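Long-range contacts in glutathione S-transferase (Sulfitobacter, PDB 4GF0), which probably catalyses the conjugation of glutathione to electrophilic compounds, as a glutathione transferase homolog that binds glutathione in a pocket between its thioredoxin-like and helical domains: residues 12-17 / 53-57; 82-86 / 158-162; 98-103 / 161-166. All coordinates share one frame; numbering follows the deposited sequence.

Contact 1. Residues 12-17 / 53-57; sequences TISVAV and RVPAL. With GSH (glutathione), chain D.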
loop_
_atom_site.group_PDB
_atom_site.type_symbol
_atom_site.label_atom_id
_atom_site.label_comp_id
_atom_site.label_asym_id
_atom_site.label_seq_id
_atom_site.Cartn_x
_atom_site.Cartn_y
_atom_site.Cartn_z
ATOM N N THR A 12 -15.532 -0.376 -5.843
ATOM C CA THR A 12 -14.196 -0.856 -5.487
ATOM C C THR A 12 -13.261 0.287 -5.123
ATOM O O THR A 12 -13.606 1.474 -5.259
ATOM C CB THR A 12 -13.556 -1.708 -6.612
ATOM O OG1 THR A 12 -13.272 -0.882 -7.749
ATOM C CG2 THR A 12 -14.488 -2.848 -7.024
ATOM N N ILE A 13 -12.052 -0.077 -4.702
ATOM C CA ILE A 13 -11.067 0.898 -4.260
ATOM C C ILE A 13 -10.613 1.832 -5.388
ATOM O O ILE A 13 -10.125 2.937 -5.126
ATOM C CB ILE A 13 -9.848 0.205 -3.602
ATOM C CG1 ILE A 13 -9.073 1.186 -2.718
ATOM C CG2 ILE A 13 -8.953 -0.460 -4.662
ATOM C CD1 ILE A 13 -9.939 1.795 -1.609
ATOM N N SER A 14 -10.777 1.394 -6.637
ATOM C CA SER A 14 -10.451 2.229 -7.795
ATOM C C SER A 14 -11.192 3.557 -7.762
ATOM O O SER A 14 -10.729 4.546 -8.344
ATOM C CB SER A 14 -10.787 1.504 -9.104
ATOM O OG SER A 14 -12.144 1.062 -9.126
ATOM N N VAL A 15 -12.349 3.587 -7.105
ATOM C CA VAL A 15 -13.147 4.807 -7.052
ATOM C C VAL A 15 -12.420 5.921 -6.288
ATOM O O VAL A 15 -12.648 7.108 -6.546
ATOM C CB VAL A 15 -14.564 4.540 -6.475
ATOM C CG1 VAL A 15 -15.403 5.800 -6.473
ATOM C CG2 VAL A 15 -15.268 3.454 -7.300
ATOM N N ALA A 16 -11.529 5.545 -5.371
ATOM C CA ALA A 16 -10.744 6.540 -4.640
ATOM C C ALA A 16 -9.912 7.375 -5.607
ATOM O O ALA A 16 -9.736 8.579 -5.419
ATOM C CB ALA A 16 -9.838 5.874 -3.598
ATOM N N VAL A 17 -9.389 6.735 -6.645
ATOM C CA VAL A 17 -8.558 7.450 -7.600
ATOM C C VAL A 17 -9.436 8.397 -8.416
ATOM O O VAL A 17 -9.057 9.539 -8.677
ATOM C CB VAL A 17 -7.780 6.467 -8.503
ATOM C CG1 VAL A 17 -6.905 7.234 -9.506
ATOM C CG2 VAL A 17 -6.908 5.544 -7.649
ATOM N N ARG A 53 -6.200 -6.583 -11.152
ATOM C CA ARG A 53 -6.935 -5.776 -10.181
ATOM C C ARG A 53 -7.256 -4.419 -10.757
ATOM O O ARG A 53 -6.595 -3.966 -11.696
ATOM C CB ARG A 53 -6.118 -5.556 -8.898
ATOM C CG ARG A 53 -5.460 -6.782 -8.319
ATOM C CD ARG A 53 -6.452 -7.765 -7.714
ATOM N NE ARG A 53 -5.715 -8.882 -7.119
ATOM C CZ ARG A 53 -5.105 -8.810 -5.939
ATOM N NH1 ARG A 53 -5.175 -7.687 -5.225
ATOM N NH2 ARG A 53 -4.432 -9.854 -5.470
ATOM N N VAL A 54 -8.259 -3.762 -10.181
ATOM C CA VAL A 54 -8.462 -2.334 -10.428
ATOM C C VAL A 54 -8.097 -1.613 -9.123
ATOM O O VAL A 54 -8.262 -2.175 -8.040
ATOM C CB VAL A 54 -9.922 -2.018 -10.862
ATOM C CG1 VAL A 54 -10.228 -2.652 -12.211
ATOM C CG2 VAL A 54 -10.914 -2.509 -9.814
ATOM N N PRO A 55 -7.599 -0.372 -9.205
ATOM C CA PRO A 55 -7.437 0.486 -10.386
ATOM C C PRO A 55 -6.184 0.220 -11.207
ATOM O O PRO A 55 -5.200 -0.337 -10.709
ATOM C CB PRO A 55 -7.321 1.879 -9.771
ATOM C CG PRO A 55 -6.614 1.611 -8.444
ATOM C CD PRO A 55 -7.249 0.341 -7.960
ATOM N N ALA A 56 -6.229 0.658 -12.464
ATOM C CA ALA A 56 -5.019 0.868 -13.245
ATOM C C ALA A 56 -5.227 2.203 -13.931
ATOM O O ALA A 56 -6.362 2.588 -14.234
ATOM C CB ALA A 56 -4.818 -0.254 -14.274
ATOM N N LEU A 57 -4.137 2.914 -14.176
ATOM C CA LEU A 57 -4.230 4.224 -14.806
ATOM C C LEU A 57 -3.336 4.253 -16.026
ATOM O O LEU A 57 -2.151 3.926 -15.940
ATOM C CB LEU A 57 -3.782 5.306 -13.816
ATOM C CG LEU A 57 -4.007 6.762 -14.230
ATOM C CD1 LEU A 57 -5.511 7.103 -14.178
ATOM C CD2 LEU A 57 -3.193 7.680 -13.315
HETATM N N1 GSH D . -3.320 -3.289 -3.511
HETATM C CA1 GSH D . -4.250 -2.998 -4.579
HETATM C C1 GSH D . -4.517 -1.528 -4.636
HETATM O O11 GSH D . -4.707 -0.959 -5.745
HETATM O O12 GSH D . -4.578 -0.855 -3.571
HETATM C CB1 GSH D . -5.563 -3.702 -4.330
HETATM C CG1 GSH D . -6.307 -3.764 -5.667
HETATM C CD1 GSH D . -7.515 -4.697 -5.529
HETATM O OE1 GSH D . -7.418 -5.776 -4.942
HETATM N N2 GSH D . -8.789 -4.283 -6.107
HETATM C CA2 GSH D . -9.934 -5.154 -5.997
HETATM C C2 GSH D . -9.937 -6.052 -7.206
HETATM O O2 GSH D . -9.473 -5.668 -8.272
HETATM C CB2 GSH D . -11.205 -4.368 -5.959
HETATM S SG2 GSH D . -11.287 -3.425 -4.446
HETATM N N3 GSH D . -10.476 -7.404 -7.135
HETATM C CA3 GSH D . -10.462 -8.224 -8.340
HETATM C C3 GSH D . -10.122 -9.660 -8.025
HETATM O O31 GSH D . -9.571 -9.959 -6.927
HETATM O O32 GSH D . -10.370 -10.572 -8.876
#

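Contact 2. Residues 82-86 / 158-162; sequences AGLVP and DFSLA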
loop_
_atom_site.group_PDB
_atom_site.type_symbol
_atom_site.label_atom_id
_atom_site.label_comp_id
_atom_site.label_asym_id
_atom_site.label_seq_id
_atom_site.Cartn_x
_atom_site.Cartn_y
_atom_site.Cartn_z
ATOM N N ALA A 82 -4.290 21.553 -6.504
ATOM C CA ALA A 82 -5.379 20.980 -5.715
ATOM C C ALA A 82 -5.008 20.873 -4.239
ATOM O O ALA A 82 -5.877 20.663 -3.399
ATOM C CB ALA A 82 -5.773 19.618 -6.253
ATOM N N GLY A 83 -3.721 21.004 -3.929
ATOM C CA GLY A 83 -3.252 20.919 -2.552
ATOM C C GLY A 83 -3.589 19.606 -1.863
ATOM O O GLY A 83 -3.878 19.576 -0.663
ATOM N N LEU A 84 -3.536 18.509 -2.612
ATOM C CA LEU A 84 -3.930 17.209 -2.061
ATOM C C LEU A 84 -2.902 16.588 -1.109
ATOM O O LEU A 84 -3.229 15.669 -0.362
ATOM C CB LEU A 84 -4.253 16.233 -3.193
ATOM C CG LEU A 84 -5.515 16.578 -3.995
ATOM C CD1 LEU A 84 -5.590 15.739 -5.272
ATOM C CD2 LEU A 84 -6.738 16.345 -3.128
ATOM N N VAL A 85 -1.666 17.074 -1.148
ATOM C CA VAL A 85 -0.619 16.622 -0.232
ATOM C C VAL A 85 -0.073 17.835 0.505
ATOM O O VAL A 85 0.303 18.832 -0.131
ATOM C CB VAL A 85 0.534 15.932 -0.997
ATOM C CG1 VAL A 85 1.674 15.533 -0.037
ATOM C CG2 VAL A 85 0.015 14.718 -1.751
ATOM N N PRO A 86 -0.027 17.768 1.845
ATOM C CA PRO A 86 0.515 18.875 2.641
ATOM C C PRO A 86 1.978 19.159 2.306
ATOM O O PRO A 86 2.744 18.249 1.992
ATOM C CB PRO A 86 0.453 18.350 4.079
ATOM C CG PRO A 86 -0.482 17.215 4.050
ATOM C CD PRO A 86 -0.499 16.647 2.679
ATOM N N ASP A 158 -7.874 20.045 6.936
ATOM C CA ASP A 158 -7.447 19.940 5.544
ATOM C C ASP A 158 -7.699 18.578 4.903
ATOM O O ASP A 158 -7.240 17.550 5.388
ATOM C CB ASP A 158 -5.958 20.276 5.441
ATOM C CG ASP A 158 -5.638 21.649 5.993
ATOM O OD1 ASP A 158 -6.415 22.585 5.727
ATOM O OD2 ASP A 158 -4.624 21.792 6.704
ATOM N N PHE A 159 -8.437 18.602 3.798
ATOM C CA PHE A 159 -8.630 17.451 2.929
ATOM C C PHE A 159 -7.291 17.028 2.320
ATOM O O PHE A 159 -6.424 17.870 2.042
ATOM C CB PHE A 159 -9.582 17.890 1.815
ATOM C CG PHE A 159 -9.993 16.797 0.876
ATOM C CD1 PHE A 159 -11.046 15.952 1.196
ATOM C CD2 PHE A 159 -9.375 16.652 -0.356
ATOM C CE1 PHE A 159 -11.449 14.965 0.315
ATOM C CE2 PHE A 159 -9.768 15.657 -1.238
ATOM C CZ PHE A 159 -10.815 14.813 -0.901
ATOM N N SER A 160 -7.113 15.729 2.093
ATOM C CA SER A 160 -5.866 15.234 1.505
ATOM C C SER A 160 -6.121 13.931 0.775
ATOM O O SER A 160 -7.238 13.420 0.779
ATOM C CB SER A 160 -4.810 14.995 2.598
ATOM O OG SER A 160 -5.146 13.867 3.397
ATOM N N LEU A 161 -5.071 13.375 0.170
ATOM C CA LEU A 161 -5.190 12.071 -0.481
ATOM C C LEU A 161 -5.711 10.955 0.411
ATOM O O LEU A 161 -6.272 9.982 -0.093
ATOM C CB LEU A 161 -3.841 11.611 -1.037
ATOM C CG LEU A 161 -3.204 12.453 -2.131
ATOM C CD1 LEU A 161 -1.887 11.759 -2.484
ATOM C CD2 LEU A 161 -4.128 12.563 -3.359
ATOM N N ALA A 162 -5.522 11.068 1.722
ATOM C CA ALA A 162 -5.968 9.997 2.604
ATOM C C ALA A 162 -7.487 9.898 2.614
ATOM O O ALA A 162 -8.043 8.830 2.851
ATOM C CB ALA A 162 -5.433 10.182 4.021
HETATM O O HOH W 1 -3.622 18.458 1.849
#

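Contact 3. Residues 98-103 / 161-166; sequences AMYYLA and LADPYL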
loop_
_atom_site.group_PDB
_atom_site.type_symbol
_atom_site.label_atom_id
_atom_site.label_comp_id
_atom_site.label_asym_id
_atom_site.label_seq_id
_atom_site.Cartn_x
_atom_site.Cartn_y
_atom_site.Cartn_z
ATOM N N ALA A 98 -1.912 6.818 6.931
ATOM C CA ALA A 98 -3.304 6.406 6.793
ATOM C C ALA A 98 -3.466 5.581 5.525
ATOM O O ALA A 98 -4.138 4.550 5.527
ATOM C CB ALA A 98 -4.220 7.624 6.752
ATOM N N MET A 99 -2.836 6.029 4.444
ATOM C CA MET A 99 -2.953 5.337 3.159
ATOM C C MET A 99 -2.344 3.935 3.200
ATOM O O MET A 99 -2.953 2.979 2.735
ATOM C CB MET A 99 -2.355 6.176 2.025
ATOM C CG MET A 99 -3.073 7.513 1.843
ATOM S SD MET A 99 -2.079 8.725 0.933
ATOM C CE MET A 99 -2.014 7.961 -0.677
ATOM N N TYR A 100 -1.153 3.805 3.763
ATOM C CA TYR A 100 -0.541 2.483 3.854
ATOM C C TYR A 100 -1.293 1.574 4.810
ATOM O O TYR A 100 -1.345 0.368 4.583
ATOM C CB TYR A 100 0.937 2.566 4.233
ATOM C CG TYR A 100 1.835 2.822 3.040
ATOM C CD1 TYR A 100 2.324 1.772 2.279
ATOM C CD2 TYR A 100 2.192 4.114 2.681
ATOM C CE1 TYR A 100 3.147 1.995 1.185
ATOM C CE2 TYR A 100 3.011 4.353 1.582
ATOM C CZ TYR A 100 3.488 3.286 0.848
ATOM O OH TYR A 100 4.309 3.513 -0.222
ATOM N N TYR A 101 -1.863 2.138 5.874
ATOM C CA TYR A 101 -2.699 1.341 6.778
ATOM C C TYR A 101 -3.886 0.753 6.017
ATOM O O TYR A 101 -4.236 -0.419 6.172
ATOM C CB TYR A 101 -3.212 2.173 7.961
ATOM C CG TYR A 101 -4.133 1.380 8.853
ATOM C CD1 TYR A 101 -3.623 0.495 9.788
ATOM C CD2 TYR A 101 -5.511 1.498 8.743
ATOM C CE1 TYR A 101 -4.452 -0.243 10.599
ATOM C CE2 TYR A 101 -6.358 0.759 9.564
ATOM C CZ TYR A 101 -5.817 -0.105 10.487
ATOM O OH TYR A 101 -6.638 -0.849 11.299
ATOM N N LEU A 102 -4.524 1.584 5.204
ATOM C CA LEU A 102 -5.647 1.116 4.406
ATOM C C LEU A 102 -5.191 0.038 3.419
ATOM O O LEU A 102 -5.843 -1.000 3.286
ATOM C CB LEU A 102 -6.320 2.295 3.675
ATOM C CG LEU A 102 -6.983 3.295 4.640
ATOM C CD1 LEU A 102 -7.508 4.502 3.852
ATOM C CD2 LEU A 102 -8.115 2.666 5.454
ATOM N N ALA A 103 -4.056 0.266 2.762
ATOM C CA ALA A 103 -3.535 -0.679 1.768
ATOM C C ALA A 103 -3.114 -2.026 2.350
ATOM O O ALA A 103 -3.309 -3.067 1.717
ATOM C CB ALA A 103 -2.352 -0.058 1.007
ATOM N N LEU A 161 -5.071 13.375 0.170
ATOM C CA LEU A 161 -5.190 12.071 -0.481
ATOM C C LEU A 161 -5.711 10.955 0.411
ATOM O O LEU A 161 -6.272 9.982 -0.093
ATOM C CB LEU A 161 -3.841 11.611 -1.037
ATOM C CG LEU A 161 -3.204 12.453 -2.131
ATOM C CD1 LEU A 161 -1.887 11.759 -2.484
ATOM C CD2 LEU A 161 -4.128 12.563 -3.359
ATOM N N ALA A 162 -5.522 11.068 1.722
ATOM C CA ALA A 162 -5.968 9.997 2.604
ATOM C C ALA A 162 -7.487 9.898 2.614
ATOM O O ALA A 162 -8.043 8.830 2.851
ATOM C CB ALA A 162 -5.433 10.182 4.021
ATOM N N ASP A 163 -8.158 11.011 2.331
ATOM C CA ASP A 163 -9.610 11.077 2.454
ATOM C C ASP A 163 -10.401 10.279 1.404
ATOM O O ASP A 163 -11.296 9.521 1.778
ATOM C CB ASP A 163 -10.072 12.532 2.573
ATOM C CG ASP A 163 -9.500 13.202 3.805
ATOM O OD1 ASP A 163 -9.736 12.669 4.914
ATOM O OD2 ASP A 163 -8.788 14.229 3.662
ATOM N N PRO A 164 -10.076 10.419 0.105
ATOM C CA PRO A 164 -10.793 9.556 -0.843
ATOM C C PRO A 164 -10.547 8.082 -0.565
ATOM O O PRO A 164 -11.451 7.264 -0.693
ATOM C CB PRO A 164 -10.147 9.907 -2.185
ATOM C CG PRO A 164 -9.694 11.309 -2.013
ATOM C CD PRO A 164 -9.227 11.405 -0.595
ATOM N N TYR A 165 -9.310 7.760 -0.208
ATOM C CA TYR A 165 -8.931 6.399 0.134
ATOM C C TYR A 165 -9.769 5.904 1.313
ATOM O O TYR A 165 -10.381 4.830 1.237
ATOM C CB TYR A 165 -7.429 6.350 0.467
ATOM C CG TYR A 165 -6.739 5.041 0.178
ATOM C CD1 TYR A 165 -7.437 3.834 0.181
ATOM C CD2 TYR A 165 -5.376 5.007 -0.072
ATOM C CE1 TYR A 165 -6.786 2.619 -0.080
ATOM C CE2 TYR A 165 -4.724 3.817 -0.340
ATOM C CZ TYR A 165 -5.423 2.629 -0.336
ATOM O OH TYR A 165 -4.738 1.463 -0.594
ATOM N N LEU A 166 -9.835 6.689 2.386
ATOM C CA LEU A 166 -10.573 6.271 3.583
ATOM C C LEU A 166 -12.062 6.188 3.304
ATOM O O LEU A 166 -12.740 5.285 3.780
ATOM C CB LEU A 166 -10.313 7.235 4.744
ATOM C CG LEU A 166 -11.020 6.881 6.053
ATOM C CD1 LEU A 166 -10.504 5.547 6.589
ATOM C CD2 LEU A 166 -10.800 8.006 7.059
#

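Contact 1. Residues 12-17 / 53-57
Ser14 presses its CB on CB of Pro55 at 3.5 Å, where the first helix of the thioredoxin-like domain begins beside the cis-proline that precedes strand 56-58. The peptide bond between Val54 and Pro55 is cis, the hallmark of this fold, and it brings the proline ring under the helix start while the backbone of Val54 turns to the glutathione. There the geometry is that of a short antiparallel pairing: Val54 N donates to GSH O2 at 3.0 Å, and GSH N2 donates to Val54 O at 2.9 Å. Both polar backbone groups of one residue thus hold the cysteinyl part of the ligand.

Three side chains fit round this turn. Ile13 divides its branches: with CG1 anti to the backbone N (chi1 -160°), the ethyl arm leads away toward helix 162-170, while CG2 stays behind, 3.8 Å from Pro55 CD and also against the ligand sulfur. Thr12 meets Val54 at about a right angle, OG1 lying 3.5 Å from the Val54 CG2 methyl. That hydroxyl is already in use, since Ser14 OG donates to Thr12 OG1 at 2.6 Å and Thr12 OG1 bonds the carbonyl of Thr9, whose N in turn bonds Ser14 OG. The two buried hydroxyls are therefore satisfied without any hydrogen bond across the contact. One turn on, Val17 CG2 reaches Pro55 CG at 4.0 Å, extending the apolar seam toward Leu71 of helix 68-78.

Arg53 leaves the helix aside and serves the ligand: its chain bends at chi2, and NH1 donates from the guanidinium edge to GSH OE1 at 3.0 Å, bent to 135° at the hydrogen.

Contact 2. Residues 82-86 / 158-162
Leu84 and Phe159 run side by side and point the same way, and Leu84 CD2 lies at the edge of the ring, near its plane, 3.6 Å from Phe159 CE2. Here the loop between helices 68-78 and 89-111 meets the one leading into helix 162-170. The ring reaches this place with CG anti to the backbone N (chi1 -175°). Elsewhere Phe159 has a cation-pi contact with Arg196 and an edge-to-face one with Tyr153.

Leu161 comes to the same leucine at about a right angle, and its two methyls are shared out. CD2 sits 3.7 Å from Leu84 CB, whereas CD1 is 3.6 Å from Val85 CG2, the valine being crossed at a slant. A chi1 of -63°, which sets CG beside the backbone N, turns the fork of Leu161 toward both partners. Asp73 and Ala76 of helix 68-78 border it further out.

The backbones meet between these side chains. Leu161 N donates to Leu84 O at 3.0 Å, in the carbonyl plane, with 144° at the hydrogen, and the same oxygen receives a CA-H...O contact from Ser160 CA at 3.3 Å. Ser160 also prepares the helix that follows. The Asp163 half of the Ser-X-X-Asp N-capping motif known from glutathione transferases is formed, Ser160 N bonding Asp163 OD2, while Ser160 OG caps through Ala162 N at 3.3 Å.

A bridging water completes the joint, donating to Gly83 O at 2.8 Å and to Phe159 O at 2.9 Å. Two carbonyl oxygens, both acceptors, cannot bond each other; with one direct amide bond as the other polar link, a water donating to both probably eases their approach.

Contact 3. Residues 98-103 / 161-166
Tyr165 meets Leu102 through a CH-pi contact, with Leu102 CB over one ring face, 4.1 Å from the centroid and 21° off the normal. Tyr165 CG stands anti to the backbone N (chi1 -151°), which carries the ring toward Met99, Leu102 and Ala103. Helices 98-103 and 162-166 run nearly parallel here, 22° apart, with their axes 9.5 Å from each other at closest.

Apolar pairs fill this interface. At the start Ala98 CB touches Ala162 CB at 3.9 Å, two small residues that allow the backbones near each other. Met99 reaches toward the start of the second helix and bends at chi3, with SD and CE both by Leu161 CB, while its CB lies alongside Tyr165 CD2. Leu102 CD1 lies against the Leu166 backbone and Tyr165 CD1, while CD2 packs on Leu166 CD1, the two leucines crossing at about a right angle.

The phenol oxygen only packs here, Tyr165 OH 3.3 Å from Ala103 CB. Tyr165 also touches glutathione and Ile13; with an alanine here, Leu102 CB is likely to lose its ring face and a gap to open beside Met99 and Ala103. On the far side of helix 98-103, Tyr100 stacks on Tyr100 of the second subunit.

With no hydrogen bond between them, these segments probably hold together by apolar fit and the CH-pi contact, consistent with their wholly buried setting.

In the fold
From the N terminus, contact 1 closes first, bringing the turn before strand 56-58 back to the start of helix 14-23 within the thioredoxin-like domain. The chain then passes through helix 68-78, whose residues touch all three contacts. Contact 2 opens just after it, and its loop, rich in helix, closes at 158-162. Contact 3 opens inside that span and closes on overlapping residues, sharing Leu161 and Ala162 with contact 2. Contact 2 joins loop 82-86 to the loop before helix 162-170, and contact 3 joins helix 89-111 to that helix. Helix 162-170 returns to contact 1, where Ile13 CD1 lies 3.6 Å from Tyr165 CE1, tying both domains together beside the glutathione.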